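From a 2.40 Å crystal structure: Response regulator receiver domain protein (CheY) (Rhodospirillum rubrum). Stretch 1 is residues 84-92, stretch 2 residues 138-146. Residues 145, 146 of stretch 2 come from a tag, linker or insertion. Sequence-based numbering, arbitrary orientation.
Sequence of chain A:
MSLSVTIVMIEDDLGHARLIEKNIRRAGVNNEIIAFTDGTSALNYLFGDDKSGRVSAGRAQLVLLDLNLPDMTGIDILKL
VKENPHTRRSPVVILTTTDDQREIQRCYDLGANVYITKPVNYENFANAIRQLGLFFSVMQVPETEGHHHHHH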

# COMPACT_ATOMS: atom_id res chain seq x y z
N ASN A 84 -16.15 -6.29 4.14
CA ASN A 84 -17.14 -6.60 3.11
C ASN A 84 -16.51 -7.00 1.77
O ASN A 84 -15.65 -6.29 1.23
N PRO A 85 -16.94 -8.13 1.20
CA PRO A 85 -16.48 -8.70 -0.08
C PRO A 85 -16.32 -7.78 -1.29
O PRO A 85 -15.36 -7.92 -2.05
N HIS A 86 -17.26 -6.86 -1.49
CA HIS A 86 -17.19 -5.99 -2.66
C HIS A 86 -16.43 -4.67 -2.50
O HIS A 86 -16.51 -3.81 -3.37
N THR A 87 -15.71 -4.52 -1.40
CA THR A 87 -14.96 -3.29 -1.16
C THR A 87 -13.58 -3.53 -0.54
O THR A 87 -12.70 -2.68 -0.63
N ARG A 88 -13.41 -4.68 0.09
CA ARG A 88 -12.14 -4.99 0.74
C ARG A 88 -10.92 -5.03 -0.17
O ARG A 88 -9.83 -4.66 0.26
N ARG A 89 -11.10 -5.46 -1.41
CA ARG A 89 -9.98 -5.54 -2.33
C ARG A 89 -9.52 -4.14 -2.75
O ARG A 89 -8.47 -3.99 -3.37
N SER A 90 -10.32 -3.14 -2.41
CA SER A 90 -10.00 -1.76 -2.74
C SER A 90 -8.89 -1.26 -1.85
O SER A 90 -9.01 -1.31 -0.62
N PRO A 91 -7.78 -0.79 -2.45
CA PRO A 91 -6.68 -0.29 -1.62
C PRO A 91 -7.13 0.94 -0.84
O PRO A 91 -7.83 1.81 -1.36
N VAL A 92 -6.74 1.01 0.42
CA VAL A 92 -7.11 2.14 1.25
C VAL A 92 -5.85 2.82 1.73
O VAL A 92 -4.98 2.18 2.31
N VAL A 138 1.60 4.28 -10.97
CA VAL A 138 2.58 3.22 -11.15
C VAL A 138 2.09 1.86 -10.64
O VAL A 138 2.52 0.81 -11.12
N MSE A 139 1.17 1.89 -9.67
CA MSE A 139 0.62 0.68 -9.05
C MSE A 139 -0.60 0.12 -9.77
O MSE A 139 -1.21 0.80 -10.59
N GLN A 140 -0.93 -1.13 -9.47
CA GLN A 140 -2.10 -1.79 -10.03
C GLN A 140 -3.25 -1.66 -9.02
O GLN A 140 -3.09 -2.05 -7.86
N VAL A 141 -4.38 -1.11 -9.44
CA VAL A 141 -5.55 -0.99 -8.57
C VAL A 141 -6.53 -2.04 -9.07
O VAL A 141 -7.02 -1.95 -10.20
N PRO A 142 -6.85 -3.04 -8.24
CA PRO A 142 -7.77 -4.10 -8.65
C PRO A 142 -9.25 -3.75 -8.53
O PRO A 142 -9.61 -2.77 -7.87
N GLU A 143 -10.08 -4.57 -9.17
CA GLU A 143 -11.53 -4.42 -9.10
C GLU A 143 -11.92 -5.34 -7.95
O GLU A 143 -11.25 -6.33 -7.69
N THR A 144 -13.01 -5.01 -7.27
CA THR A 144 -13.48 -5.81 -6.15
C THR A 144 -14.25 -7.03 -6.65
O THR A 144 -14.48 -7.18 -7.85
N GLU A 145 -14.65 -7.91 -5.73
CA GLU A 145 -15.41 -9.10 -6.12
C GLU A 145 -16.79 -8.68 -6.61
O GLU A 145 -17.21 -7.54 -6.41
N GLY A 146 -17.50 -9.61 -7.26
CA GLY A 146 -18.84 -9.32 -7.76
C GLY A 146 -19.91 -10.15 -7.06
O GLY A 146 -21.09 -9.79 -7.03

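The two stretches, both without regular helix or strand at their contact, bury 646 Å² between them, both sides summed. Their CA atoms come nearest at two places: His86 CA lies 5.0 Å from Glu145 CA, and Pro91 CA lies 7.1 Å from Val141 CA. The first region is largely polar and the second apolar, with Arg89 packed between them.

Stretch 1 first satisfies part of its own backbone. Asn84, with chi1 t, accepts at OD1 from His86 N (2.8 Å), while Asn84 O accepts from both Thr87 N (3.2 Å) and Arg88 N (3.0 Å). A type I turn from Thr87 to Ser90 follows, closed by Ser90 N to Thr87 O at 3.0 Å.

Arg89 points its CA-to-CB bond toward stretch 2 and has 110 Å² covered by it. Its t, t, m rotamer bends the chain at chi3, so that NH1 donates to Glu143 O at 3.0 Å with an N-H...O angle of 151°. That oxygen lies near the guanidinium plane, as an in-plane donor requires; it also sits 2.9 Å from Arg89 CD, a very tight approach. Over one guanidinium face lies Glu145 CG, 3.3 Å from Arg89 NH2. NE and NH2 of Arg89 are satisfied elsewhere in the structure. Glu145 OE1 is 4.0 Å from Arg89 NH2 but well out of the guanidinium plane, so the two charges are merely near each other.

The direct charge pairing belongs to Arg88. Its CB points sideways, but a p, t, t chain carries the guanidinium to Glu145, where NH2 donates to OE1 at 2.9 Å and 170°, a nearly linear hydrogen bond within a salt bridge. Glu145, a tag residue rather than part of the natural protein, points toward stretch 1 with chi1 m and chi2 t. Its OE1 also accepts from water 1 at 2.5 Å, and the same water accepts a weak bond from Arg88 NE at 3.4 Å, adding a bridge beside the direct contact.

His86, chi1 m, swings its ring end nearer to the tag backbone: CD2 is 3.2 Å from Glu145 O and NE2 is 3.4 Å from Gly146 O, both oxygens at the ring edge near its plane. Thr144, chi1 p, places OG1 2.9 Å from His86 O. This bond is weak, and its proton has another acceptor within reach. The methyl of Thr144 packs against stretch 1, with CG2 3.7 Å from Thr87 CA and 3.3 Å from Ser90 OG.

Ser90, chi1 m, reaches stretch 2 through solvent: water 2 donates to Pro142 O at 2.7 Å and accepts from Ser90 OG at 2.7 Å, linking this hydroxyl to the opposing carbonyl.

Beyond this bridge the packing is apolar. Pro142, pointing toward stretch 1, sets CG 3.6 Å from Arg89 CG and CD 4.0 Å from Pro91 CD. Pro91 CG in turn meets Val141 CG1 at 4.0 Å and the selenomethionine Met139 CE at 4.2 Å.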

# COMPACT_ATOMS: atom_id res chain seq x y z
CB ASN A 84 -18.07 -5.41 2.92
CG ASN A 84 -18.92 -5.50 1.66
OD1 ASN A 84 -18.41 -5.38 0.55
ND2 ASN A 84 -20.22 -5.72 1.83
CB PRO A 85 -17.49 -9.81 -0.34
CG PRO A 85 -17.80 -10.29 1.04
CD PRO A 85 -17.97 -9.00 1.81
CB HIS A 86 -18.60 -5.69 -3.20
CG HIS A 86 -19.48 -6.90 -3.29
ND1 HIS A 86 -20.35 -7.26 -2.29
CD2 HIS A 86 -19.59 -7.85 -4.25
CE1 HIS A 86 -20.97 -8.39 -2.63
NE2 HIS A 86 -20.52 -8.76 -3.82
CB THR A 87 -15.71 -2.33 -0.22
OG1 THR A 87 -15.94 -2.99 1.04
CG2 THR A 87 -17.03 -1.90 -0.83
CB ARG A 88 -12.25 -6.32 1.50
CG ARG A 88 -12.54 -7.53 0.63
CD ARG A 88 -12.69 -8.75 1.51
NE ARG A 88 -13.11 -9.93 0.76
CZ ARG A 88 -13.50 -11.06 1.34
NH1 ARG A 88 -13.52 -11.16 2.66
NH2 ARG A 88 -13.91 -12.08 0.59
CB ARG A 89 -10.36 -6.36 -3.55
CG ARG A 89 -9.18 -6.77 -4.42
CD ARG A 89 -9.64 -7.61 -5.58
NE ARG A 89 -10.12 -8.93 -5.15
CZ ARG A 89 -10.88 -9.72 -5.90
NH1 ARG A 89 -11.25 -9.32 -7.11
NH2 ARG A 89 -11.26 -10.90 -5.45
CB SER A 90 -11.22 -0.86 -2.56
OG SER A 90 -12.20 -1.09 -3.55
CB PRO A 91 -5.59 0.03 -2.64
CG PRO A 91 -6.34 0.26 -3.90
CD PRO A 91 -7.40 -0.81 -3.86
CB VAL A 92 -7.93 1.70 2.46
CG1 VAL A 92 -8.32 2.91 3.30
CG2 VAL A 92 -9.17 0.96 2.00
CB VAL A 138 3.90 3.59 -10.42
CG1 VAL A 138 4.69 2.35 -10.06
CG2 VAL A 138 4.74 4.52 -11.29
CB MSE A 139 0.25 0.96 -7.58
CG MSE A 139 -0.92 1.91 -7.37
SE MSE A 139 -1.23 2.33 -5.62
CE MSE A 139 -2.43 1.11 -5.22
CB GLN A 140 -1.83 -3.28 -10.25
CG GLN A 140 -0.79 -3.60 -11.29
CD GLN A 140 -1.36 -3.66 -12.69
OE1 GLN A 140 -0.65 -3.97 -13.64
NE2 GLN A 140 -2.65 -3.36 -12.82
CB VAL A 141 -6.22 0.40 -8.66
CG1 VAL A 141 -7.45 0.43 -7.78
CG2 VAL A 141 -5.25 1.48 -8.22
CB PRO A 142 -7.40 -5.23 -7.71
CG PRO A 142 -7.22 -4.47 -6.41
CD PRO A 142 -6.39 -3.26 -6.86
CB GLU A 143 -12.21 -4.93 -10.37
CG GLU A 143 -11.89 -4.13 -11.63
CD GLU A 143 -12.40 -4.82 -12.88
OE1 GLU A 143 -11.97 -5.96 -13.14
OE2 GLU A 143 -13.22 -4.22 -13.61
CB THR A 144 -14.39 -4.97 -5.25
OG1 THR A 144 -15.44 -4.41 -6.05
CG2 THR A 144 -13.60 -3.84 -4.58
CB GLU A 145 -15.59 -10.05 -4.93
CG GLU A 145 -14.30 -10.43 -4.21
CD GLU A 145 -14.54 -11.47 -3.13
OE1 GLU A 145 -13.64 -11.69 -2.30
OE2 GLU A 145 -15.64 -12.07 -3.12
O HOH W 1 -11.84 -9.93 -2.39
O HOH W 2 -11.18 -1.75 -5.98